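Local coordinates for protein P43 (Trichuris muris, PDB 6QIX) that is the major protein secreted by the whipworm, tethers to matrix and inhibits the function of the host cytokine interleukin-13, at residues 134-139 with 345-350. Residues are numbered along the deposited sequence; the frame is centred on the assembly and turned at random.
Sequences RPDTPS and HPYEPN
Pro346 is the first residue of 345-350 to meet the loop 134-139: its CG lies 3.9 Å from CG of Arg134. The peptide bond before Pro346 is cis, and the proline CB sits over the centre of the His345 imidazole, whose two nitrogens are bound by Lys359 and by the backbone O of Lys127.

Tyr347 provides most of the surface that 345-350 contributes, through the far end of its ring. Its CG stands anti to the carbonyl carbon, beside the backbone N (chi1 -62°); the phenol reaches the first residues of the loop and crosses the Arg134 side chain at about a right angle. Its OH rests 3.4 Å from CB of Arg134, and CG of the same arginine is equally near. Pro135 comes tip to tip with the phenol, its CD lying near the ring plane at the edge, 3.4 Å from OH of Tyr347. Arg134 and Pro135 open a type I beta turn that runs to Thr137, closed by the backbone bond from Thr137 N to Arg134 O and placed just before helix 139-151. The partner strand 347-349 pairs antiparallel with 356-358, so that the contact joins a two-stranded hairpin to a turn some two hundred residues earlier in the chain; Val358 touches both Arg134 and Tyr347, and Phe243 stacks on the tyrosine ring.

No direct hydrogen bond links the two segments. Instead a water in the plane of the Tyr347 ring, 2.7 Å from its OH, donates to OD2 of Asp136. That carboxylate is gripped side-on by Arg134, NE to OD1 at 3.0 Å and NH2 to OD2 at 3.2 Å, both oxygens being met on their syn sides. The Arg134 chain bends at chi3 (52°), which sets the place of NE, the atom bonded to OD1. NH2 also forms a salt bridge with Glu367.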
# COMPACT_ATOMS: atom_id res chain seq x y z
N ARG A 134 11.68 4.25 0.81
CA ARG A 134 12.53 5.27 1.39
C ARG A 134 13.50 5.85 0.35
O ARG A 134 13.85 5.18 -0.64
CB ARG A 134 13.34 4.72 2.55
CG ARG A 134 12.50 4.18 3.66
CD ARG A 134 13.25 3.04 4.40
NE ARG A 134 14.60 3.43 4.84
CZ ARG A 134 15.39 2.64 5.58
NH1 ARG A 134 14.95 1.45 5.99
NH2 ARG A 134 16.61 3.02 5.92
N PRO A 135 13.98 7.08 0.58
CA PRO A 135 14.92 7.65 -0.38
C PRO A 135 16.17 6.82 -0.49
O PRO A 135 16.83 6.84 -1.54
CB PRO A 135 15.22 9.05 0.19
CG PRO A 135 14.89 8.98 1.59
CD PRO A 135 13.72 8.01 1.69
N ASP A 136 16.51 6.10 0.58
CA ASP A 136 17.73 5.33 0.62
C ASP A 136 17.49 3.84 0.37
O ASP A 136 18.41 3.04 0.55
CB ASP A 136 18.49 5.57 1.95
CG ASP A 136 17.65 5.29 3.20
OD1 ASP A 136 16.44 5.09 3.07
OD2 ASP A 136 18.23 5.27 4.34
N THR A 137 16.31 3.45 -0.06
CA THR A 137 16.11 2.06 -0.43
C THR A 137 16.75 1.80 -1.78
O THR A 137 16.40 2.46 -2.75
CB THR A 137 14.62 1.71 -0.55
OG1 THR A 137 13.94 1.97 0.67
CG2 THR A 137 14.51 0.22 -0.90
N PRO A 138 17.71 0.86 -1.89
CA PRO A 138 18.32 0.60 -3.20
C PRO A 138 17.28 0.06 -4.17
O PRO A 138 16.42 -0.74 -3.80
CB PRO A 138 19.40 -0.45 -2.91
CG PRO A 138 19.61 -0.38 -1.38
CD PRO A 138 18.24 -0.02 -0.84
N SER A 139 17.37 0.51 -5.42
CA SER A 139 16.40 0.12 -6.43
C SER A 139 16.26 -1.40 -6.51
O SER A 139 15.15 -1.93 -6.59
CB SER A 139 16.82 0.71 -7.78
OG SER A 139 15.88 0.32 -8.78
N HIS A 345 4.90 8.13 7.17
CA HIS A 345 5.14 6.72 6.92
C HIS A 345 6.04 6.56 5.70
O HIS A 345 5.76 7.15 4.65
CB HIS A 345 3.78 6.04 6.70
CG HIS A 345 3.87 4.55 6.55
ND1 HIS A 345 4.02 3.73 7.64
CD2 HIS A 345 3.90 3.76 5.46
CE1 HIS A 345 4.08 2.48 7.23
NE2 HIS A 345 4.01 2.47 5.91
N PRO A 346 7.07 5.69 5.76
CA PRO A 346 7.34 4.68 6.81
C PRO A 346 8.22 5.18 7.98
O PRO A 346 8.79 4.38 8.73
CB PRO A 346 8.08 3.59 6.05
CG PRO A 346 8.84 4.35 5.00
CD PRO A 346 7.89 5.48 4.56
N TYR A 347 8.29 6.49 8.15
CA TYR A 347 9.00 7.10 9.27
C TYR A 347 8.03 7.53 10.37
O TYR A 347 6.84 7.70 10.15
CB TYR A 347 9.80 8.31 8.77
CG TYR A 347 10.87 7.97 7.75
CD1 TYR A 347 12.20 7.78 8.14
CD2 TYR A 347 10.56 7.83 6.39
CE1 TYR A 347 13.20 7.50 7.21
CE2 TYR A 347 11.53 7.53 5.47
CZ TYR A 347 12.84 7.35 5.88
OH TYR A 347 13.81 7.03 4.95
N GLU A 348 8.58 7.71 11.58
CA GLU A 348 7.82 8.21 12.72
C GLU A 348 8.75 9.09 13.56
O GLU A 348 9.97 8.93 13.49
CB GLU A 348 7.26 7.06 13.55
CG GLU A 348 8.37 6.18 14.18
CD GLU A 348 7.89 4.92 14.92
OE1 GLU A 348 6.67 4.68 15.11
OE2 GLU A 348 8.76 4.13 15.32
N PRO A 349 8.20 9.97 14.38
CA PRO A 349 9.10 10.75 15.25
C PRO A 349 9.84 9.83 16.21
O PRO A 349 9.28 8.84 16.70
CB PRO A 349 8.16 11.72 15.98
CG PRO A 349 6.90 11.77 15.14
CD PRO A 349 6.78 10.39 14.49
N ASN A 350 11.10 10.18 16.48
CA ASN A 350 11.84 9.56 17.57
C ASN A 350 11.24 10.01 18.93
O ASN A 350 10.28 10.77 19.00
CB ASN A 350 13.34 9.88 17.44
CG ASN A 350 13.67 11.32 17.72
OD1 ASN A 350 12.79 12.14 17.99
ND2 ASN A 350 14.97 11.65 17.63
O HOH W 1 16.42 7.15 5.67